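Side-chain contacts in formyltransferase PseJ (Anoxybacillus kamchatkensis G10, PDB 6EDK), which is a formyltransferase-family protein built round a mixed beta sheet with helices packed against it, with a ligand pocket occupied in the model: residues 39-44 with 160-165; 93-98 with 149-154; 137-142 with 155-160; 145-150 with 196-201. All coordinates share one frame; numbering follows the deposited sequence.

Interaction 1 (39-44 with 160-165)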
loop_
_atom_site.group_PDB
_atom_site.type_symbol
_atom_site.label_atom_id
_atom_site.label_comp_id
_atom_site.label_asym_id
_atom_site.label_seq_id
_atom_site.Cartn_x
_atom_site.Cartn_y
_atom_site.Cartn_z
ATOM N N ARG A 39 -6.211 -7.038 12.480
ATOM C CA ARG A 39 -7.376 -7.885 12.719
ATOM C C ARG A 39 -8.173 -7.385 13.900
ATOM O O ARG A 39 -9.379 -7.121 13.781
ATOM C CB ARG A 39 -6.929 -9.327 12.912
ATOM C CG ARG A 39 -8.016 -10.247 13.448
ATOM C CD ARG A 39 -7.435 -11.643 13.729
ATOM N NE ARG A 39 -7.261 -12.412 12.495
ATOM C CZ ARG A 39 -8.261 -13.043 11.862
ATOM N NH1 ARG A 39 -9.513 -12.977 12.333
ATOM N NH2 ARG A 39 -7.998 -13.716 10.738
ATOM N N ASP A 40 -7.503 -7.178 15.046
ATOM C CA ASP A 40 -8.220 -6.732 16.241
ATOM C C ASP A 40 -8.885 -5.390 16.031
ATOM O O ASP A 40 -9.992 -5.161 16.516
ATOM C CB ASP A 40 -7.265 -6.626 17.444
ATOM C CG ASP A 40 -6.852 -7.948 17.973
ATOM O OD1 ASP A 40 -7.531 -8.957 17.692
ATOM O OD2 ASP A 40 -5.832 -7.986 18.677
ATOM N N PHE A 41 -8.178 -4.435 15.388
ATOM C CA PHE A 41 -8.770 -3.121 15.154
ATOM C C PHE A 41 -10.048 -3.249 14.339
ATOM O O PHE A 41 -11.092 -2.666 14.667
ATOM C CB PHE A 41 -7.737 -2.193 14.393
ATOM C CG PHE A 41 -8.335 -0.890 13.925
ATOM C CD1 PHE A 41 -8.450 0.190 14.791
ATOM C CD2 PHE A 41 -8.722 -0.713 12.619
ATOM C CE1 PHE A 41 -9.005 1.407 14.385
ATOM C CE2 PHE A 41 -9.281 0.489 12.199
ATOM C CZ PHE A 41 -9.412 1.551 13.060
ATOM N N LEU A 42 -9.987 -4.039 13.290
ATOM C CA LEU A 42 -11.133 -4.166 12.410
ATOM C C LEU A 42 -12.298 -4.875 13.148
ATOM O O LEU A 42 -13.455 -4.493 12.995
ATOM C CB LEU A 42 -10.749 -4.983 11.179
ATOM C CG LEU A 42 -9.796 -4.267 10.193
ATOM C CD1 LEU A 42 -9.370 -5.235 9.103
ATOM C CD2 LEU A 42 -10.496 -3.086 9.621
ATOM N N GLU A 43 -11.960 -5.853 13.963
ATOM C CA GLU A 43 -12.998 -6.579 14.704
ATOM C C GLU A 43 -13.611 -5.730 15.793
ATOM O O GLU A 43 -14.755 -5.976 16.156
ATOM C CB GLU A 43 -12.411 -7.846 15.295
ATOM C CG GLU A 43 -12.176 -8.929 14.254
ATOM C CD GLU A 43 -11.516 -10.185 14.824
ATOM O OE1 GLU A 43 -11.005 -10.168 15.974
ATOM O OE2 GLU A 43 -11.480 -11.195 14.094
ATOM N N SER A 44 -12.913 -4.694 16.286
ATOM C CA SER A 44 -13.547 -3.785 17.231
ATOM C C SER A 44 -14.651 -2.962 16.604
ATOM O O SER A 44 -15.307 -2.220 17.330
ATOM C CB SER A 44 -12.469 -2.863 17.912
ATOM O OG SER A 44 -11.967 -1.873 17.040
ATOM N N LYS A 160 -1.331 4.500 10.638
ATOM C CA LYS A 160 -2.100 5.586 11.236
ATOM C C LYS A 160 -3.164 6.127 10.310
ATOM O O LYS A 160 -4.282 6.403 10.732
ATOM C CB LYS A 160 -1.109 6.686 11.643
ATOM C CG LYS A 160 -1.711 7.818 12.419
ATOM C CD LYS A 160 -0.684 8.910 12.820
ATOM C CE LYS A 160 -1.433 10.016 13.566
ATOM N NZ LYS A 160 -0.701 11.313 13.541
ATOM N N LEU A 161 -2.809 6.416 9.057
ATOM C CA LEU A 161 -3.745 7.017 8.119
ATOM C C LEU A 161 -4.937 6.088 7.880
ATOM O O LEU A 161 -6.092 6.529 7.789
ATOM C CB LEU A 161 -3.004 7.257 6.777
ATOM C CG LEU A 161 -3.749 7.947 5.647
ATOM C CD1 LEU A 161 -4.097 9.393 5.986
ATOM C CD2 LEU A 161 -2.939 7.923 4.341
ATOM N N PHE A 162 -4.652 4.796 7.841
ATOM C CA PHE A 162 -5.737 3.812 7.632
ATOM C C PHE A 162 -6.717 3.863 8.804
ATOM O O PHE A 162 -7.950 3.959 8.629
ATOM C CB PHE A 162 -5.147 2.430 7.523
ATOM C CG PHE A 162 -6.244 1.380 7.480
ATOM C CD1 PHE A 162 -6.994 1.249 6.374
ATOM C CD2 PHE A 162 -6.546 0.694 8.629
ATOM C CE1 PHE A 162 -8.069 0.330 6.373
ATOM C CE2 PHE A 162 -7.643 -0.206 8.634
ATOM C CZ PHE A 162 -8.350 -0.327 7.502
ATOM N N MET A 163 -6.172 3.776 10.015
ATOM C CA MET A 163 -7.066 3.754 11.204
ATOM C C MET A 163 -7.774 5.070 11.357
ATOM O O MET A 163 -8.924 5.105 11.832
ATOM C CB MET A 163 -6.276 3.435 12.470
ATOM C CG MET A 163 -5.737 2.005 12.530
ATOM S SD MET A 163 -4.977 1.345 14.048
ATOM C CE MET A 163 -3.422 2.258 14.042
ATOM N N GLU A 164 -7.101 6.185 10.995
ATOM C CA GLU A 164 -7.775 7.475 11.066
ATOM C C GLU A 164 -8.968 7.540 10.145
ATOM O O GLU A 164 -10.004 8.120 10.520
ATOM C CB GLU A 164 -6.815 8.612 10.738
ATOM C CG GLU A 164 -7.429 9.990 10.686
ATOM C CD GLU A 164 -6.368 11.055 10.440
ATOM O OE1 GLU A 164 -5.147 10.704 10.449
ATOM O OE2 GLU A 164 -6.756 12.224 10.292
ATOM N N TYR A 165 -8.879 6.937 8.964
ATOM C CA TYR A 165 -9.948 7.123 7.968
ATOM C C TYR A 165 -10.862 5.908 7.810
ATOM O O TYR A 165 -11.912 6.019 7.182
ATOM C CB TYR A 165 -9.364 7.497 6.597
ATOM C CG TYR A 165 -8.957 8.943 6.510
ATOM C CD1 TYR A 165 -9.856 9.927 6.173
ATOM C CD2 TYR A 165 -7.668 9.338 6.825
ATOM C CE1 TYR A 165 -9.499 11.247 6.116
ATOM C CE2 TYR A 165 -7.279 10.731 6.737
ATOM C CZ TYR A 165 -8.233 11.655 6.382
ATOM O OH TYR A 165 -7.935 13.008 6.298
#
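The ring of Phe41 lies against Met163, and that is the tight part of this contact between two nearly parallel helices, whose short axes run 10° apart. Met163 CG sits 3.7 Å from the centroid of the Phe41 ring, almost straight above its centre, a CH-pi contact. The sulfur covers the same ring: Met163 SD is 4.1 Å from the Phe41 centroid and 23° off the normal, a Met-aromatic contact. Met163 CB closes on Phe41 CZ at 3.7 Å, near the ring's far end. With CG anti to the backbone N (chi1 171°), the Phe41 ring is carried out into the gap between the axes, 11.8 Å at closest approach. Phe41 CE2 lies 4.0 Å from Phe162 CE2, while CD2 of Leu42 meets the edge of the Phe162 ring. Leu42 and Phe162 are buried, Phe162 packing on Ile121 of the sheet and on Trp166; Phe41 and Met163, though closely fitted, stay partly exposed. Arg39 and Glu43 form a salt bridge on the face of helix 36-43 toward strand 48-52, where Arg39 NH1 also bonds Val49 O. No hydrogen bond crosses between 39-44 and 160-165, so the grip there is aromatic, sulfur and aliphatic packing.

Interaction 2 (93-98 with 149-154)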
loop_
_atom_site.group_PDB
_atom_site.type_symbol
_atom_site.label_atom_id
_atom_site.label_comp_id
_atom_site.label_asym_id
_atom_site.label_seq_id
_atom_site.Cartn_x
_atom_site.Cartn_y
_atom_site.Cartn_z
ATOM N N LEU A 93 -2.991 -0.491 0.598
ATOM C CA LEU A 93 -2.110 0.415 1.374
ATOM C C LEU A 93 -0.705 0.344 0.804
ATOM O O LEU A 93 -0.005 -0.679 0.927
ATOM C CB LEU A 93 -2.074 0.034 2.854
ATOM C CG LEU A 93 -3.262 0.381 3.717
ATOM C CD1 LEU A 93 -4.617 -0.004 3.156
ATOM C CD2 LEU A 93 -3.122 -0.186 5.112
ATOM N N HIS A 94 -0.245 1.455 0.185
ATOM C CA HIS A 94 1.001 1.512 -0.565
ATOM C C HIS A 94 1.845 2.643 0.002
ATOM O O HIS A 94 1.354 3.755 0.113
ATOM C CB HIS A 94 0.702 1.802 -2.046
ATOM C CG HIS A 94 1.894 1.810 -2.917
ATOM N ND1 HIS A 94 2.644 0.684 -3.153
ATOM C CD2 HIS A 94 2.482 2.809 -3.615
ATOM C CE1 HIS A 94 3.667 0.991 -3.933
ATOM N NE2 HIS A 94 3.589 2.277 -4.229
ATOM N N ILE A 95 3.081 2.358 0.336
ATOM C CA ILE A 95 3.924 3.356 0.987
ATOM C C ILE A 95 4.702 4.198 -0.017
ATOM O O ILE A 95 5.920 4.402 0.119
ATOM C CB ILE A 95 4.816 2.730 2.036
ATOM C CG1 ILE A 95 5.669 1.593 1.506
ATOM C CG2 ILE A 95 3.969 2.291 3.264
ATOM C CD1 ILE A 95 6.861 1.251 2.422
ATOM N N SER A 96 3.992 4.736 -0.993
ATOM C CA SER A 96 4.503 5.837 -1.783
ATOM C C SER A 96 3.430 6.919 -1.887
ATOM O O SER A 96 2.257 6.733 -1.571
ATOM C CB SER A 96 4.959 5.358 -3.187
ATOM O OG SER A 96 3.796 5.388 -3.998
ATOM N N TYR A 97 3.857 8.093 -2.314
ATOM C CA TYR A 97 2.989 9.205 -2.645
ATOM C C TYR A 97 2.595 9.020 -4.109
ATOM O O TYR A 97 3.242 9.519 -5.011
ATOM C CB TYR A 97 3.673 10.539 -2.386
ATOM C CG TYR A 97 2.663 11.677 -2.260
ATOM C CD1 TYR A 97 2.086 12.208 -3.338
ATOM C CD2 TYR A 97 2.254 12.133 -0.979
ATOM C CE1 TYR A 97 1.125 13.213 -3.226
ATOM C CE2 TYR A 97 1.283 13.129 -0.846
ATOM C CZ TYR A 97 0.735 13.656 -2.009
ATOM O OH TYR A 97 -0.245 14.624 -1.922
ATOM N N LEU A 98 1.541 8.256 -4.366
ATOM C CA LEU A 98 1.181 8.016 -5.772
ATOM C C LEU A 98 0.770 9.355 -6.408
ATOM O O LEU A 98 0.123 10.211 -5.759
ATOM C CB LEU A 98 0.015 7.021 -5.846
ATOM C CG LEU A 98 0.425 5.588 -5.459
ATOM C CD1 LEU A 98 -0.791 4.700 -5.243
ATOM C CD2 LEU A 98 1.380 4.914 -6.411
ATOM N N THR A 149 15.012 3.901 8.892
ATOM C CA THR A 149 14.211 4.852 9.652
ATOM C C THR A 149 13.123 5.469 8.797
ATOM O O THR A 149 12.022 5.682 9.307
ATOM C CB THR A 149 15.063 5.976 10.320
ATOM O OG1 THR A 149 15.875 6.710 9.391
ATOM C CG2 THR A 149 15.998 5.330 11.384
ATOM N N THR A 150 13.384 5.683 7.490
ATOM C CA THR A 150 12.344 6.207 6.595
ATOM C C THR A 150 11.289 5.148 6.307
ATOM O O THR A 150 10.111 5.460 6.369
ATOM C CB THR A 150 12.909 6.704 5.288
ATOM O OG1 THR A 150 13.743 5.710 4.671
ATOM C CG2 THR A 150 13.851 7.906 5.572
ATOM N N TYR A 151 11.704 3.898 6.075
ATOM C CA TYR A 151 10.699 2.798 5.919
ATOM C C TYR A 151 9.810 2.647 7.144
ATOM O O TYR A 151 8.563 2.523 7.035
ATOM C CB TYR A 151 11.442 1.496 5.617
ATOM C CG TYR A 151 10.517 0.293 5.395
ATOM C CD1 TYR A 151 10.065 -0.465 6.470
ATOM C CD2 TYR A 151 10.067 -0.041 4.117
ATOM C CE1 TYR A 151 9.199 -1.569 6.265
ATOM C CE2 TYR A 151 9.193 -1.121 3.906
ATOM C CZ TYR A 151 8.774 -1.874 4.981
ATOM O OH TYR A 151 7.937 -2.950 4.746
ATOM N N GLU A 152 10.405 2.644 8.322
ATOM C CA GLU A 152 9.584 2.544 9.536
ATOM C C GLU A 152 8.656 3.711 9.662
ATOM O O GLU A 152 7.549 3.555 10.096
ATOM C CB GLU A 152 10.481 2.443 10.779
ATOM C CG GLU A 152 11.069 1.064 10.952
ATOM C CD GLU A 152 9.974 -0.024 11.009
ATOM O OE1 GLU A 152 8.922 0.195 11.703
ATOM O OE2 GLU A 152 10.161 -1.072 10.322
ATOM N N ARG A 153 9.094 4.929 9.335
ATOM C CA ARG A 153 8.180 6.051 9.433
ATOM C C ARG A 153 7.016 5.942 8.434
ATOM O O ARG A 153 5.870 6.294 8.754
ATOM C CB ARG A 153 8.979 7.364 9.208
ATOM C CG ARG A 153 8.185 8.557 9.490
ATOM C CD ARG A 153 8.995 9.872 9.232
ATOM N NE ARG A 153 10.057 9.984 10.239
ATOM C CZ ARG A 153 11.347 9.937 9.978
ATOM N NH1 ARG A 153 11.769 9.818 8.727
ATOM N NH2 ARG A 153 12.205 10.055 10.982
ATOM N N LEU A 154 7.292 5.458 7.207
ATOM C CA LEU A 154 6.210 5.276 6.254
ATOM C C LEU A 154 5.232 4.220 6.775
ATOM O O LEU A 154 4.019 4.396 6.685
ATOM C CB LEU A 154 6.771 4.812 4.896
ATOM C CG LEU A 154 7.650 5.856 4.186
ATOM C CD1 LEU A 154 8.293 5.094 2.997
ATOM C CD2 LEU A 154 6.883 7.029 3.678
#
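Ile95 meets Tyr151 and Leu154, one helical turn apart on helix 147-169. Its CD1 comes obliquely to the tyrosine ring, 3.6 Å from Tyr151 CE2, and its CB stands 4.0 Å from Leu154 CB. Both side chains cross Ile95 at about a right angle. Leu154 CD1 also reaches the backbone, 3.8 Å from Ile95 O. The isoleucine holds CG1 between its backbone N and carbonyl carbon (chi1 55°), which directs CD1 at the tyrosine while CG2 stays by Leu154 CB. The turn of the chain helps place Ile95: it is the centre of an inverse gamma turn just past strand 90-94, where the backbone leaves the sheet. Farther out, Val119 of the adjacent strand packs on both Ile95 and Leu154, and Asn107 of helix 106-112 touches Tyr151 and Leu154. A bound MES molecule, probably from the crystallisation liquor, lies beside Tyr151. Without a hydrogen bond between the segments, the strand's exit is fastened to the helix by dispersion and burial of apolar surface.

Interaction 3 (137-142 with 155-160)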
loop_
_atom_site.group_PDB
_atom_site.type_symbol
_atom_site.label_atom_id
_atom_site.label_comp_id
_atom_site.label_asym_id
_atom_site.label_seq_id
_atom_site.Cartn_x
_atom_site.Cartn_y
_atom_site.Cartn_z
ATOM N N ARG A 137 -0.736 10.983 2.273
ATOM C CA ARG A 137 -0.036 11.893 3.187
ATOM C C ARG A 137 1.406 12.009 2.821
ATOM O O ARG A 137 2.070 11.008 2.580
ATOM C CB ARG A 137 -0.186 11.415 4.639
ATOM C CG ARG A 137 0.478 12.330 5.621
ATOM C CD ARG A 137 -0.018 12.036 7.002
ATOM N NE ARG A 137 -1.467 12.337 7.006
ATOM C CZ ARG A 137 -2.291 12.048 8.016
ATOM N NH1 ARG A 137 -1.828 11.479 9.145
ATOM N NH2 ARG A 137 -3.544 12.361 7.936
ATOM N N GLU A 138 1.930 13.229 2.852
ATOM C CA GLU A 138 3.372 13.340 2.604
ATOM C C GLU A 138 4.138 13.007 3.887
ATOM O O GLU A 138 3.647 13.189 4.993
ATOM C CB GLU A 138 3.728 14.793 2.146
ATOM C CG GLU A 138 5.187 14.949 1.818
ATOM C CD GLU A 138 5.610 16.399 1.490
ATOM O OE1 GLU A 138 4.955 17.309 1.966
ATOM O OE2 GLU A 138 6.637 16.557 0.793
ATOM N N VAL A 139 5.324 12.444 3.735
ATOM C CA VAL A 139 6.186 12.079 4.846
ATOM C C VAL A 139 7.563 12.623 4.508
ATOM O O VAL A 139 8.197 12.144 3.565
ATOM C CB VAL A 139 6.253 10.548 5.058
ATOM C CG1 VAL A 139 7.240 10.182 6.114
ATOM C CG2 VAL A 139 4.857 9.990 5.407
ATOM N N THR A 140 8.020 13.547 5.299
ATOM C CA THR A 140 9.335 14.131 5.122
ATOM C C THR A 140 10.403 13.298 5.822
ATOM O O THR A 140 10.148 12.395 6.609
ATOM C CB THR A 140 9.368 15.571 5.646
ATOM O OG1 THR A 140 8.821 15.582 6.980
ATOM C CG2 THR A 140 8.556 16.485 4.698
ATOM N N TYR A 141 11.636 13.611 5.499
ATOM C CA TYR A 141 12.762 12.913 6.067
ATOM C C TYR A 141 13.755 13.944 6.594
ATOM O O TYR A 141 13.605 15.149 6.389
ATOM C CB TYR A 141 13.433 12.056 5.052
ATOM C CG TYR A 141 14.073 12.796 3.937
ATOM C CD1 TYR A 141 13.321 13.294 2.886
ATOM C CD2 TYR A 141 15.435 13.066 3.950
ATOM C CE1 TYR A 141 13.921 13.979 1.830
ATOM C CE2 TYR A 141 16.032 13.723 2.903
ATOM C CZ TYR A 141 15.287 14.191 1.859
ATOM O OH TYR A 141 15.923 14.863 0.835
ATOM N N TYR A 142 14.736 13.438 7.300
ATOM C CA TYR A 142 15.675 14.269 8.018
ATOM C C TYR A 142 17.082 13.955 7.573
ATOM O O TYR A 142 17.376 12.873 7.044
ATOM C CB TYR A 142 15.556 14.049 9.517
ATOM C CG TYR A 142 14.195 14.355 10.046
ATOM C CD1 TYR A 142 13.245 13.362 10.145
ATOM C CD2 TYR A 142 13.825 15.634 10.405
ATOM C CE1 TYR A 142 11.981 13.625 10.610
ATOM C CE2 TYR A 142 12.557 15.916 10.892
ATOM C CZ TYR A 142 11.637 14.905 10.986
ATOM O OH TYR A 142 10.348 15.154 11.449
ATOM N N THR A 155 5.763 3.130 7.324
ATOM C CA THR A 155 4.891 2.045 7.830
ATOM C C THR A 155 3.974 2.557 8.945
ATOM O O THR A 155 2.759 2.319 8.940
ATOM C CB THR A 155 5.775 0.889 8.330
ATOM O OG1 THR A 155 6.359 0.285 7.166
ATOM C CG2 THR A 155 4.956 -0.104 9.077
ATOM N N GLN A 156 4.534 3.297 9.895
ATOM C CA GLN A 156 3.706 3.862 10.948
ATOM C C GLN A 156 2.709 4.862 10.426
ATOM O O GLN A 156 1.559 4.927 10.889
ATOM C CB GLN A 156 4.615 4.561 12.007
ATOM C CG GLN A 156 5.475 3.594 12.811
ATOM C CD GLN A 156 4.666 2.433 13.468
ATOM O OE1 GLN A 156 3.729 2.665 14.211
ATOM N NE2 GLN A 156 5.052 1.184 13.161
ATOM N N THR A 157 3.119 5.683 9.468
ATOM C CA THR A 157 2.217 6.674 8.913
ATOM C C THR A 157 1.050 6.061 8.122
ATOM O O THR A 157 -0.091 6.505 8.263
ATOM C CB THR A 157 2.992 7.641 8.013
ATOM O OG1 THR A 157 4.110 8.224 8.731
ATOM C CG2 THR A 157 2.133 8.739 7.487
ATOM N N ILE A 158 1.304 5.055 7.305
ATOM C CA ILE A 158 0.145 4.531 6.541
ATOM C C ILE A 158 -0.834 3.748 7.475
ATOM O O ILE A 158 -2.038 3.781 7.260
ATOM C CB ILE A 158 0.595 3.629 5.382
ATOM C CG1 ILE A 158 -0.576 3.421 4.392
ATOM C CG2 ILE A 158 1.228 2.296 5.852
ATOM C CD1 ILE A 158 -0.140 2.967 3.023
ATOM N N GLU A 159 -0.319 3.055 8.496
ATOM C CA GLU A 159 -1.173 2.366 9.488
ATOM C C GLU A 159 -1.962 3.380 10.252
ATOM O O GLU A 159 -3.158 3.226 10.437
ATOM C CB GLU A 159 -0.325 1.498 10.371
ATOM C CG GLU A 159 0.437 0.396 9.566
ATOM C CD GLU A 159 1.436 -0.419 10.337
ATOM O OE1 GLU A 159 1.631 -0.196 11.557
ATOM O OE2 GLU A 159 2.082 -1.338 9.731
ATOM N N LYS A 160 -1.331 4.500 10.638
ATOM C CA LYS A 160 -2.100 5.586 11.236
ATOM C C LYS A 160 -3.164 6.127 10.310
ATOM O O LYS A 160 -4.282 6.403 10.732
ATOM C CB LYS A 160 -1.109 6.686 11.643
ATOM C CG LYS A 160 -1.711 7.818 12.419
ATOM C CD LYS A 160 -0.684 8.910 12.820
ATOM C CE LYS A 160 -1.433 10.016 13.566
ATOM N NZ LYS A 160 -0.701 11.313 13.541
#
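Val139 and Thr157 reach toward each other tip to tip, and their methyls make the apolar heart of the contact: Val139 CG2 lies 3.6 Å from Thr157 CG2. The same threonine methyl takes the aliphatic part of Arg137, whose CD is 4.0 Å from Thr157 CG2, the two side chains crossing at a slant. Thr157 can offer that methyl because CG2 is anti to its backbone N, with OG1 beside the N (chi1 -54°). The polar part of Thr157 bonds within its own helix. Thr157 OG1 hydrogen-bonds to Arg153 O, one turn back, so the hydroxyl is satisfied there even though it also lies 3.8 Å from Val139 CG2. Charge enters only at one end. Arg137 bends at chi3 (-63°), and its NH1 comes to 4.5 Å from Lys160 NZ, a like-charge approach that is probably softened by solvent at this surface. Arg137 NH2 has a long, weak ion pair with Glu164 OE1, on the next turn of the helix. Arg137 lies next to the end of strand 133-138, an outermost strand of the mixed sheet, and pairs through its backbone with Val119; Val139 continues that pairing to Lys117. Helix 147-169 lies over this margin, with Thr157 and Ile158 also packing on Val119 of strand 118-123.

Interaction 4 (145-150 with 196-201)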
loop_
_atom_site.group_PDB
_atom_site.type_symbol
_atom_site.label_atom_id
_atom_site.label_comp_id
_atom_site.label_asym_id
_atom_site.label_seq_id
_atom_site.Cartn_x
_atom_site.Cartn_y
_atom_site.Cartn_z
ATOM N N ASP A 145 18.578 10.480 8.303
ATOM C CA ASP A 145 17.759 9.274 8.152
ATOM C C ASP A 145 18.508 8.181 7.380
ATOM O O ASP A 145 19.382 8.431 6.509
ATOM C CB ASP A 145 16.473 9.574 7.385
ATOM C CG ASP A 145 15.321 9.868 8.246
ATOM O OD1 ASP A 145 15.203 9.246 9.316
ATOM O OD2 ASP A 145 14.530 10.737 7.865
ATOM N N THR A 146 18.046 6.942 7.598
ATOM C CA THR A 146 18.499 5.781 6.859
ATOM C C THR A 146 17.302 5.156 6.126
ATOM O O THR A 146 16.190 5.564 6.327
ATOM C CB THR A 146 19.107 4.765 7.816
ATOM O OG1 THR A 146 18.091 4.366 8.728
ATOM C CG2 THR A 146 20.284 5.383 8.594
ATOM N N LEU A 147 17.542 4.177 5.254
ATOM C CA LEU A 147 16.405 3.486 4.660
ATOM C C LEU A 147 15.545 2.844 5.733
ATOM O O LEU A 147 14.338 2.813 5.586
ATOM C CB LEU A 147 16.842 2.415 3.665
ATOM C CG LEU A 147 17.485 3.013 2.395
ATOM C CD1 LEU A 147 18.104 1.900 1.567
ATOM C CD2 LEU A 147 16.513 3.823 1.542
ATOM N N ARG A 148 16.154 2.311 6.794
ATOM C CA ARG A 148 15.356 1.718 7.866
ATOM C C ARG A 148 14.454 2.745 8.510
ATOM O O ARG A 148 13.302 2.481 8.764
ATOM C CB ARG A 148 16.247 1.112 8.940
ATOM C CG ARG A 148 15.494 0.351 10.028
ATOM C CD ARG A 148 16.417 -0.118 11.158
ATOM N NE ARG A 148 17.440 -1.073 10.689
ATOM C CZ ARG A 148 17.182 -2.346 10.410
ATOM N NH1 ARG A 148 15.953 -2.807 10.525
ATOM N NH2 ARG A 148 18.151 -3.146 9.995
ATOM N N THR A 149 15.012 3.901 8.892
ATOM C CA THR A 149 14.211 4.852 9.652
ATOM C C THR A 149 13.123 5.469 8.797
ATOM O O THR A 149 12.022 5.682 9.307
ATOM C CB THR A 149 15.063 5.976 10.320
ATOM O OG1 THR A 149 15.875 6.710 9.391
ATOM C CG2 THR A 149 15.998 5.330 11.384
ATOM N N THR A 150 13.384 5.683 7.490
ATOM C CA THR A 150 12.344 6.207 6.595
ATOM C C THR A 150 11.289 5.148 6.307
ATOM O O THR A 150 10.111 5.460 6.369
ATOM C CB THR A 150 12.909 6.704 5.288
ATOM O OG1 THR A 150 13.743 5.710 4.671
ATOM C CG2 THR A 150 13.851 7.906 5.572
ATOM N N TYR A 196 25.035 -1.289 -5.105
ATOM C CA TYR A 196 26.384 -0.992 -4.649
ATOM C C TYR A 196 26.403 0.249 -3.775
ATOM O O TYR A 196 27.382 0.477 -3.055
ATOM C CB TYR A 196 27.324 -0.815 -5.863
ATOM C CG TYR A 196 27.194 0.527 -6.534
ATOM C CD1 TYR A 196 26.294 0.725 -7.568
ATOM C CD2 TYR A 196 27.961 1.619 -6.107
ATOM C CE1 TYR A 196 26.147 1.975 -8.165
ATOM C CE2 TYR A 196 27.833 2.862 -6.688
ATOM C CZ TYR A 196 26.922 3.042 -7.715
ATOM O OH TYR A 196 26.788 4.286 -8.285
ATOM N N LEU A 197 25.350 1.077 -3.862
ATOM C CA LEU A 197 25.248 2.237 -2.980
ATOM C C LEU A 197 24.851 1.837 -1.571
ATOM O O LEU A 197 25.232 2.528 -0.626
ATOM C CB LEU A 197 24.228 3.221 -3.551
ATOM C CG LEU A 197 24.631 3.915 -4.853
ATOM C CD1 LEU A 197 23.423 4.557 -5.492
ATOM C CD2 LEU A 197 25.694 4.962 -4.598
ATOM N N LEU A 198 24.136 0.715 -1.427
ATOM C CA LEU A 198 23.611 0.290 -0.134
ATOM C C LEU A 198 24.653 -0.517 0.651
ATOM O O LEU A 198 24.439 -1.667 1.016
ATOM C CB LEU A 198 22.336 -0.512 -0.335
ATOM C CG LEU A 198 21.281 0.120 -1.234
ATOM C CD1 LEU A 198 19.976 -0.606 -1.030
ATOM C CD2 LEU A 198 21.176 1.604 -0.904
ATOM N N THR A 199 25.748 0.159 0.983
ATOM C CA THR A 199 26.851 -0.486 1.677
ATOM C C THR A 199 26.489 -0.925 3.079
ATOM O O THR A 199 27.128 -1.845 3.589
ATOM C CB THR A 199 28.058 0.448 1.739
ATOM O OG1 THR A 199 27.629 1.742 2.167
ATOM C CG2 THR A 199 28.711 0.543 0.369
ATOM N N ASP A 200 25.480 -0.298 3.709
ATOM C CA ASP A 200 25.051 -0.724 5.038
ATOM C C ASP A 200 23.628 -1.252 5.045
ATOM O O ASP A 200 22.989 -1.281 6.084
ATOM C CB ASP A 200 25.207 0.415 6.048
ATOM C CG ASP A 200 26.657 0.797 6.261
ATOM O OD1 ASP A 200 27.435 -0.106 6.609
ATOM O OD2 ASP A 200 27.025 1.971 6.063
ATOM N N GLY A 201 23.171 -1.754 3.909
ATOM C CA GLY A 201 21.873 -2.417 3.846
ATOM C C GLY A 201 20.792 -1.401 4.230
ATOM O O GLY A 201 20.828 -0.232 3.784
#
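The first turn of helix 147-169 faces a type I beta turn running from Leu198 to Gly201, and the nearest CA atoms, those of Leu147 and Gly201, are 8.1 Å apart. Leu147 reaches into that gap. Its CD1 touches Leu198 CD2 at 4.0 Å, the two leucines crossing at about a right angle, and sits a similar 4.1 Å from Gly201 O. Leu147 keeps CG anti to its carbonyl carbon (chi1 -68°), which sends the methyls out from the helix toward the turn. Leu198, itself the centre of an inverse gamma turn, brings both of its methyls up to this one atom. The helix start behind Leu147 is fixed by a capping box: Thr149 N donates to Thr146 OG1, at the N-cap, and in return Thr146 N donates to Thr149 OG1 at 2.8 Å with a nearly straight bond of 170°. Thr149 OG1 in turn gives its proton to Asp145 OD1, 2.6 Å away on the anti side and out of the carboxylate plane. Asp145 OD2 pairs with Arg153 and also accepts from Tyr142 N. Gly201 has a positive phi of 62°, a value that favours glycine. Around the leucine pair, Leu209 packs on both Leu147 and Leu198, while Leu108 of helix 106-112 adds to the Leu147 side. Arg148 bridges to Asp203, just beyond the turn.

All four contacts use helix 147-169. From its start onward it meets the 196-201 turn (interaction 4), the exit of strand 90-94 (interaction 2), the end of strand 133-138 (interaction 3) and helix 36-43 (interaction 1). Interactions 2 and 3 have centres only 6 Å apart and reach the same mixed sheet, whereas interactions 1 and 4 are about 30 Å apart, centre to centre, and do not touch. Interactions 2 and 4 share Thr149 and Thr150, interactions 1 and 3 share Lys160, and Phe162 packs on Leu93 between 1 and 2. Along the chain, interactions 2 and 3 both fall between the segments of interaction 1. One long helix thus ties the sheet and an early helix to the late 196-201 loop.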